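Side-chain contacts in thiaminase-I (Naegleria gruberi, PDB 4HCW), which belongs to the thiaminase family of enzymes and has a mixed alpha/beta architecture, with helices packed around a central, largely antiparallel sheet: residues 99-104 / 116-121; 105-110 / 335-340; 162-167 / 252-257. One frame throughout, in Å; residues are numbered along the deposited sequence.

Contact 1. Residues 99-104 / 116-121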
loop_
_atom_site.group_PDB
_atom_site.type_symbol
_atom_site.label_atom_id
_atom_site.label_comp_id
_atom_site.label_asym_id
_atom_site.label_seq_id
_atom_site.Cartn_x
_atom_site.Cartn_y
_atom_site.Cartn_z
ATOM N N SER A 99 -4.579 14.153 4.981
ATOM C CA SER A 99 -4.425 15.000 3.807
ATOM C C SER A 99 -3.931 14.199 2.605
ATOM O O SER A 99 -4.426 14.369 1.490
ATOM C CB SER A 99 -3.473 16.161 4.100
ATOM O OG SER A 99 -2.191 15.690 4.477
ATOM N N PHE A 100 -2.963 13.319 2.837
ATOM C CA PHE A 100 -2.386 12.518 1.763
ATOM C C PHE A 100 -3.315 11.395 1.306
ATOM O O PHE A 100 -3.318 11.025 0.131
ATOM C CB PHE A 100 -1.020 11.957 2.169
ATOM C CG PHE A 100 -1.030 11.194 3.465
ATOM C CD1 PHE A 100 -1.276 9.831 3.482
ATOM C CD2 PHE A 100 -0.773 11.838 4.665
ATOM C CE1 PHE A 100 -1.275 9.126 4.672
ATOM C CE2 PHE A 100 -0.772 11.138 5.858
ATOM C CZ PHE A 100 -1.024 9.781 5.861
ATOM N N VAL A 101 -4.099 10.859 2.235
ATOM C CA VAL A 101 -5.051 9.800 1.915
ATOM C C VAL A 101 -6.140 10.316 0.980
ATOM O O VAL A 101 -6.469 9.677 -0.019
ATOM C CB VAL A 101 -5.702 9.219 3.187
ATOM C CG1 VAL A 101 -6.842 8.281 2.825
ATOM C CG2 VAL A 101 -4.665 8.501 4.033
ATOM N N SER A 102 -6.688 11.481 1.307
ATOM C CA SER A 102 -7.730 12.091 0.491
ATOM C C SER A 102 -7.173 12.581 -0.843
ATOM O O SER A 102 -7.866 12.556 -1.861
ATOM C CB SER A 102 -8.395 13.244 1.246
ATOM O OG SER A 102 -7.434 14.188 1.683
ATOM N N SER A 103 -5.919 13.021 -0.832
ATOM C CA SER A 103 -5.267 13.509 -2.043
ATOM C C SER A 103 -5.004 12.373 -3.024
ATOM O O SER A 103 -5.079 12.560 -4.238
ATOM C CB SER A 103 -3.953 14.216 -1.702
ATOM O OG SER A 103 -4.179 15.358 -0.894
ATOM N N SER A 104 -4.696 11.197 -2.490
ATOM C CA SER A 104 -4.398 10.033 -3.315
ATOM C C SER A 104 -5.646 9.510 -4.017
ATOM O O SER A 104 -5.552 8.801 -5.020
ATOM C CB SER A 104 -3.773 8.921 -2.470
ATOM O OG SER A 104 -4.709 8.399 -1.543
ATOM N N GLN A 116 -9.599 2.697 1.142
ATOM C CA GLN A 116 -9.817 1.485 1.924
ATOM C C GLN A 116 -8.601 1.101 2.758
ATOM O O GLN A 116 -8.680 1.014 3.983
ATOM C CB GLN A 116 -10.209 0.319 1.014
ATOM C CG GLN A 116 -10.380 -1.000 1.749
ATOM C CD GLN A 116 -10.874 -2.115 0.851
ATOM O OE1 GLN A 116 -10.853 -1.997 -0.375
ATOM N NE2 GLN A 116 -11.326 -3.207 1.456
ATOM N N TYR A 117 -7.478 0.868 2.087
ATOM C CA TYR A 117 -6.266 0.420 2.762
ATOM C C TYR A 117 -5.152 1.458 2.686
ATOM O O TYR A 117 -5.070 2.231 1.731
ATOM C CB TYR A 117 -5.781 -0.902 2.164
ATOM C CG TYR A 117 -6.751 -2.049 2.338
ATOM C CD1 TYR A 117 -7.440 -2.226 3.529
ATOM C CD2 TYR A 117 -6.979 -2.950 1.307
ATOM C CE1 TYR A 117 -8.328 -3.274 3.692
ATOM C CE2 TYR A 117 -7.866 -4.000 1.459
ATOM C CZ TYR A 117 -8.537 -4.158 2.653
ATOM O OH TYR A 117 -9.421 -5.202 2.809
ATOM N N LEU A 118 -4.299 1.468 3.704
ATOM C CA LEU A 118 -3.128 2.332 3.727
ATOM C C LEU A 118 -1.888 1.457 3.837
ATOM O O LEU A 118 -1.804 0.600 4.715
ATOM C CB LEU A 118 -3.199 3.299 4.909
ATOM C CG LEU A 118 -2.857 4.765 4.628
ATOM C CD1 LEU A 118 -2.908 5.579 5.911
ATOM C CD2 LEU A 118 -1.498 4.896 3.958
ATOM N N CYS A 119 -0.928 1.670 2.942
ATOM C CA CYS A 119 0.246 0.809 2.880
ATOM C C CYS A 119 1.523 1.614 2.653
ATOM O O CYS A 119 1.491 2.677 2.036
ATOM C CB CYS A 119 0.070 -0.227 1.769
ATOM S SG CYS A 119 1.065 -1.714 1.966
ATOM N N SER A 120 2.642 1.098 3.157
ATOM C CA SER A 120 3.940 1.751 3.006
ATOM C C SER A 120 5.082 0.816 3.394
ATOM O O SER A 120 4.870 -0.183 4.081
ATOM C CB SER A 120 4.007 3.023 3.856
ATOM O OG SER A 120 5.295 3.610 3.796
ATOM N N ASN A 121 6.292 1.144 2.951
ATOM C CA ASN A 121 7.477 0.391 3.351
ATOM C C ASN A 121 8.052 0.925 4.657
ATOM O O ASN A 121 8.978 1.737 4.654
ATOM C CB ASN A 121 8.543 0.419 2.254
ATOM C CG ASN A 121 8.160 -0.409 1.043
ATOM O OD1 ASN A 121 8.242 -1.638 1.064
ATOM N ND2 ASN A 121 7.748 0.263 -0.027
#
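Val101 and Leu118 meet through their methyl groups: Val101 CG2 lies 3.9 Å from Leu118 CD1 and 4.2 Å from Leu118 CG. Leu118 CD1 also reaches Phe100 CE1, at 4.1 Å, and it comes to the edge of the ring, near the ring plane, not over a face. The two approaches differ in direction, since the leucine side chain crosses that of Phe100 at about a right angle but runs obliquely past that of Val101. Leu118 CD1 is therefore the point common to both helix residues.

The Phe100 torsion explains how its ring reaches the methyl that Val101 also touches. The first side-chain bond of Val101 points toward the strand; that of Phe100 runs alongside it, yet the end of the ring comes nearer. With CG placed between the backbone N and the carbonyl carbon (chi1 54°), the ring swings its CE1 edge over to Leu118. Beyond this first shell, Phe100 also rests on Val333, and the backbone of Leu118 is hydrogen-bonded to Leu302.

The helix is tied internally by its serines. Ser103 OG donates to Ser99 O at 2.6 Å, reaching it from the face opposite the backbone N of Ser103. Ser104 OG donates to Val101 O at 2.7 Å and is also hydrogen-bonded to Thr262 OG1, which links the helix to strand 260-267. On strand 110-125, Gln116 and Tyr117 both face Asp263 in a classic beta bulge.

The contact is thus purely apolar: dispersion between carbon atoms joins the segments, while the hydrogen bonds of these residues run within the helix or to other strands.

Contact 2. Residues 105-110 / 335-340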
loop_
_atom_site.group_PDB
_atom_site.type_symbol
_atom_site.label_atom_id
_atom_site.label_comp_id
_atom_site.label_asym_id
_atom_site.label_seq_id
_atom_site.Cartn_x
_atom_site.Cartn_y
_atom_site.Cartn_z
ATOM N N ALA A 105 -6.811 9.861 -3.486
ATOM C CA ALA A 105 -8.077 9.402 -4.047
ATOM C C ALA A 105 -8.686 10.438 -4.986
ATOM O O ALA A 105 -9.605 10.132 -5.747
ATOM C CB ALA A 105 -9.053 9.052 -2.934
ATOM N N SER A 106 -8.173 11.662 -4.929
ATOM C CA SER A 106 -8.696 12.746 -5.756
ATOM C C SER A 106 -7.901 12.902 -7.048
ATOM O O SER A 106 -6.671 12.942 -7.033
ATOM C CB SER A 106 -8.699 14.065 -4.980
ATOM O OG SER A 106 -7.382 14.469 -4.652
ATOM N N VAL A 107 -8.616 12.988 -8.166
ATOM C CA VAL A 107 -7.987 13.185 -9.466
ATOM C C VAL A 107 -8.521 14.450 -10.132
ATOM O O VAL A 107 -9.706 14.533 -10.460
ATOM C CB VAL A 107 -8.223 11.981 -10.399
ATOM C CG1 VAL A 107 -7.610 12.242 -11.767
ATOM C CG2 VAL A 107 -7.648 10.713 -9.784
ATOM N N ASN A 108 -7.637 15.428 -10.321
ATOM C CA ASN A 108 -7.997 16.714 -10.913
ATOM C C ASN A 108 -9.113 17.427 -10.153
ATOM O O ASN A 108 -10.087 17.886 -10.749
ATOM C CB ASN A 108 -8.374 16.554 -12.390
ATOM C CG ASN A 108 -7.240 15.992 -13.224
ATOM O OD1 ASN A 108 -6.066 16.248 -12.952
ATOM N ND2 ASN A 108 -7.586 15.218 -14.248
ATOM N N GLY A 109 -8.964 17.511 -8.835
ATOM C CA GLY A 109 -9.937 18.188 -7.997
ATOM C C GLY A 109 -11.054 17.282 -7.516
ATOM O O GLY A 109 -11.358 17.236 -6.325
ATOM N N SER A 110 -11.666 16.559 -8.449
ATOM C CA SER A 110 -12.782 15.676 -8.126
ATOM C C SER A 110 -12.323 14.431 -7.373
ATOM O O SER A 110 -11.155 14.049 -7.438
ATOM C CB SER A 110 -13.527 15.270 -9.400
ATOM O OG SER A 110 -14.001 16.407 -10.098
ATOM N N VAL A 335 2.549 10.489 -2.364
ATOM C CA VAL A 335 1.922 9.339 -3.009
ATOM C C VAL A 335 2.240 9.317 -4.501
ATOM O O VAL A 335 1.850 10.221 -5.240
ATOM C CB VAL A 335 0.391 9.346 -2.826
ATOM C CG1 VAL A 335 -0.243 8.207 -3.612
ATOM C CG2 VAL A 335 0.026 9.249 -1.353
ATOM N N LEU A 336 2.946 8.281 -4.939
ATOM C CA LEU A 336 3.326 8.154 -6.342
ATOM C C LEU A 336 2.174 7.604 -7.178
ATOM O O LEU A 336 1.627 6.544 -6.874
ATOM C CB LEU A 336 4.556 7.255 -6.479
ATOM C CG LEU A 336 5.105 7.054 -7.893
ATOM C CD1 LEU A 336 5.508 8.384 -8.510
ATOM C CD2 LEU A 336 6.278 6.088 -7.877
ATOM N N ARG A 337 1.806 8.332 -8.228
ATOM C CA ARG A 337 0.718 7.916 -9.108
ATOM C C ARG A 337 1.103 8.047 -10.580
ATOM O O ARG A 337 2.017 8.796 -10.927
ATOM C CB ARG A 337 -0.551 8.724 -8.823
ATOM C CG ARG A 337 -1.029 8.648 -7.383
ATOM C CD ARG A 337 -2.419 9.243 -7.227
ATOM N NE ARG A 337 -2.484 10.622 -7.697
ATOM C CZ ARG A 337 -3.579 11.374 -7.654
ATOM N NH1 ARG A 337 -3.549 12.620 -8.104
ATOM N NH2 ARG A 337 -4.705 10.880 -7.159
ATOM N N CYS A 338 0.396 7.322 -11.441
ATOM C CA CYS A 338 0.688 7.320 -12.872
ATOM C C CYS A 338 -0.429 7.984 -13.671
ATOM O O CYS A 338 -1.607 7.692 -13.469
ATOM C CB CYS A 338 0.900 5.890 -13.364
ATOM S SG CYS A 338 2.046 4.926 -12.355
ATOM N N VAL A 339 -0.052 8.868 -14.589
ATOM C CA VAL A 339 -1.024 9.640 -15.360
ATOM C C VAL A 339 -1.553 8.899 -16.587
ATOM O O VAL A 339 -2.764 8.798 -16.781
ATOM C CB VAL A 339 -0.441 10.996 -15.807
ATOM C CG1 VAL A 339 -1.407 11.711 -16.738
ATOM C CG2 VAL A 339 -0.121 11.859 -14.599
ATOM N N ASP A 340 -0.649 8.385 -17.414
ATOM C CA ASP A 340 -1.051 7.774 -18.678
ATOM C C ASP A 340 -0.475 6.378 -18.911
ATOM O O ASP A 340 -0.300 5.960 -20.056
ATOM C CB ASP A 340 -0.689 8.691 -19.852
ATOM C CG ASP A 340 0.754 9.165 -19.803
ATOM O OD1 ASP A 340 1.578 8.524 -19.118
ATOM O OD2 ASP A 340 1.065 10.182 -20.458
#
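Arg337 reaches from strand 335-338 to the main-chain carbonyl of Ser106, at the start of a short beta hairpin whose first arm, 106-107, is only weakly bonded as a strand and whose second is the beginning of strand 110-125. The hairpin is closed by Val107 N donating to Ser110 O at 2.8 Å, around the Asn108-Gly109 turn.

Ser106 O receives both terminal nitrogens of the guanidinium. Arg337 NH2 bonds to Ser106 O at 2.9 Å with an N-H...O angle of 162°; the bond from Arg337 NH1 to the same oxygen is weak, at 3.3 Å and 135°. The oxygen lies in the guanidinium plane, at its edge, yet NH2 stands above the carbonyl plane of Ser106, 48° out of it. A bend at chi3 in the arginine chain turns the group to meet this oxygen.

Other partners hold the rest of the guanidinium. NH1 forms a salt bridge with Asp178 OD2 on the adjacent parallel strand 176-179, NH2 makes a further weak bond to Ser104 O, and NE has a hydrogen-bond partner outside the two segments. The hydroxyl of Ser106 is occupied locally, by Ser103 O. Beside the polar bonds, Val107 packs CG2 obliquely against the guanidinium, 3.9 Å from Arg337 NH2.

Contact 3. Residues 162-167 / 252-257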
loop_
_atom_site.group_PDB
_atom_site.type_symbol
_atom_site.label_atom_id
_atom_site.label_comp_id
_atom_site.label_asym_id
_atom_site.label_seq_id
_atom_site.Cartn_x
_atom_site.Cartn_y
_atom_site.Cartn_z
ATOM N N PHE A 162 10.963 0.157 -9.744
ATOM C CA PHE A 162 10.299 1.302 -10.356
ATOM C C PHE A 162 9.963 2.374 -9.321
ATOM O O PHE A 162 10.144 3.566 -9.568
ATOM C CB PHE A 162 9.025 0.850 -11.077
ATOM C CG PHE A 162 8.124 1.981 -11.491
ATOM C CD1 PHE A 162 8.392 2.714 -12.634
ATOM C CD2 PHE A 162 7.004 2.305 -10.740
ATOM C CE1 PHE A 162 7.566 3.754 -13.018
ATOM C CE2 PHE A 162 6.174 3.343 -11.119
ATOM C CZ PHE A 162 6.455 4.068 -12.259
ATOM N N GLY A 163 9.476 1.938 -8.164
ATOM C CA GLY A 163 9.042 2.850 -7.120
ATOM C C GLY A 163 10.161 3.672 -6.509
ATOM O O GLY A 163 10.082 4.899 -6.466
ATOM N N LEU A 164 11.203 2.994 -6.037
ATOM C CA LEU A 164 12.314 3.666 -5.368
ATOM C C LEU A 164 13.034 4.655 -6.278
ATOM O O LEU A 164 13.466 5.715 -5.828
ATOM C CB LEU A 164 13.309 2.647 -4.813
ATOM C CG LEU A 164 12.812 1.782 -3.656
ATOM C CD1 LEU A 164 13.952 0.953 -3.103
ATOM C CD2 LEU A 164 12.194 2.642 -2.565
ATOM N N TYR A 165 13.162 4.302 -7.553
ATOM C CA TYR A 165 13.803 5.181 -8.522
ATOM C C TYR A 165 13.040 6.493 -8.646
ATOM O O TYR A 165 13.634 7.570 -8.618
ATOM C CB TYR A 165 13.911 4.500 -9.889
ATOM C CG TYR A 165 14.531 5.371 -10.961
ATOM C CD1 TYR A 165 15.911 5.444 -11.114
ATOM C CD2 TYR A 165 13.736 6.119 -11.822
ATOM C CE1 TYR A 165 16.482 6.243 -12.091
ATOM C CE2 TYR A 165 14.298 6.920 -12.801
ATOM C CZ TYR A 165 15.670 6.976 -12.932
ATOM O OH TYR A 165 16.228 7.771 -13.906
ATOM N N GLN A 166 11.722 6.397 -8.772
ATOM C CA GLN A 166 10.881 7.579 -8.929
ATOM C C GLN A 166 10.790 8.392 -7.641
ATOM O O GLN A 166 10.640 9.613 -7.681
ATOM C CB GLN A 166 9.484 7.185 -9.412
ATOM C CG GLN A 166 9.468 6.508 -10.774
ATOM C CD GLN A 166 9.929 7.427 -11.890
ATOM O OE1 GLN A 166 9.822 8.649 -11.790
ATOM N NE2 GLN A 166 10.449 6.840 -12.961
ATOM N N GLN A 167 10.880 7.715 -6.502
ATOM C CA GLN A 167 10.843 8.400 -5.214
ATOM C C GLN A 167 12.115 9.211 -4.991
ATOM O O GLN A 167 12.064 10.342 -4.506
ATOM C CB GLN A 167 10.645 7.404 -4.070
ATOM C CG GLN A 167 9.274 6.754 -4.029
ATOM C CD GLN A 167 9.091 5.865 -2.815
ATOM O OE1 GLN A 167 9.645 6.130 -1.748
ATOM N NE2 GLN A 167 8.315 4.799 -2.972
ATOM N N ILE A 252 9.560 6.009 7.071
ATOM C CA ILE A 252 10.833 6.452 6.522
ATOM C C ILE A 252 10.775 6.534 5.004
ATOM O O ILE A 252 10.389 5.579 4.330
ATOM C CB ILE A 252 11.991 5.526 6.933
ATOM C CG1 ILE A 252 11.589 4.063 6.752
ATOM C CG2 ILE A 252 12.395 5.789 8.373
ATOM C CD1 ILE A 252 12.731 3.171 6.344
ATOM N N GLY A 253 11.148 7.690 4.470
ATOM C CA GLY A 253 11.273 7.840 3.036
ATOM C C GLY A 253 12.580 7.222 2.594
ATOM O O GLY A 253 13.534 7.165 3.370
ATOM N N THR A 254 12.626 6.745 1.357
ATOM C CA THR A 254 13.867 6.223 0.800
ATOM C C THR A 254 14.872 7.367 0.698
ATOM O O THR A 254 16.085 7.159 0.758
ATOM C CB THR A 254 13.640 5.560 -0.572
ATOM O OG1 THR A 254 14.902 5.223 -1.160
ATOM C CG2 THR A 254 12.891 6.495 -1.497
ATOM N N SER A 255 14.343 8.579 0.556
ATOM C CA SER A 255 15.131 9.800 0.609
ATOM C C SER A 255 14.202 10.967 0.905
ATOM O O SER A 255 13.238 11.198 0.174
ATOM C CB SER A 255 15.858 10.040 -0.713
ATOM O OG SER A 255 14.936 10.227 -1.773
ATOM N N ASP A 256 14.491 11.686 1.986
ATOM C CA ASP A 256 13.716 12.859 2.381
ATOM C C ASP A 256 12.244 12.533 2.638
ATOM O O ASP A 256 11.872 12.125 3.740
ATOM C CB ASP A 256 13.851 13.972 1.335
ATOM C CG ASP A 256 13.201 15.269 1.773
ATOM O OD1 ASP A 256 13.117 15.512 2.996
ATOM O OD2 ASP A 256 12.776 16.047 0.892
ATOM N N LYS A 257 11.413 12.708 1.616
ATOM C CA LYS A 257 9.969 12.537 1.757
ATOM C C LYS A 257 9.543 11.073 1.862
ATOM O O LYS A 257 10.018 10.226 1.105
ATOM C CB LYS A 257 9.234 13.213 0.596
ATOM C CG LYS A 257 8.594 14.548 0.950
ATOM C CD LYS A 257 9.610 15.535 1.499
ATOM C CE LYS A 257 8.954 16.863 1.844
ATOM N NZ LYS A 257 9.927 17.832 2.422
#
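Gln167, on helix 158-169, lies along the methyl group of Thr254, in the loop between strands 248-250 and 260-267. From CB outward, the glutamine makes its first contact at once: Gln167 CB is 3.5 Å from Thr254 CG2. CG then turns anti to the carbonyl carbon (chi1 -69°), and the chain runs on extended, with chi2 -175°. Along that path Gln167 CD passes Thr254 CG2 at 4.1 Å, and OE1, as modelled, lies 3.3 Å from it. One threonine methyl is thus touched at the root and at the amide end of the glutamine, with the two side chains passing each other at a slant.

The other part of Thr254 belongs to Leu164, one helical turn earlier. Leu164 CD2 packs on Thr254 CB at 3.8 Å and lies 4.0 Å from OG1. Thr254 holds OG1 anti to its backbone N (chi1 172°), which sets CG2 on the Gln167 side and leaves CB and OG1 to the leucine. The backbones come close here, with 6.9 Å between the CA atoms of Leu164 and Thr254.

Leu168 of the same helix touches both Thr254 and Ser255. Helix 193-203 also packs here, with Tyr199 against Leu164 and Ile202 against Thr254. Gly253, just before the threonine, has its backbone hydrogen-bonded to Leu136.

Although Gln167, Thr254 and Ser255 all carry polar groups, the segments exchange no hydrogen bonds. Thr254 contributes mainly carbon surface, so the loop meets the helix through van der Waals packing, with no directional bond between the two segments.

All three contacts are buried, but contact 1 is nearest the centre of the chain, about 8 Å between centres, against about 15 Å for contact 2 and 14 Å for contact 3. Contact 1 lies within one continuous piece, helix 99-105 through strand 110-125, and contact 2 ties that piece to the distant strand 335-338; the two also touch through Ser104 CB and Val335 CG1, 3.8 Å apart. Contact 3 joins a different helix to a loop, and meets contact 2 where Leu336 CD2 lies 3.7 Å from Gln166 CB. Chemistry follows place: apolar on the central sheet, charged and directional beside the hairpin, and, at the loop, packing of polar residues through mostly carbon atoms.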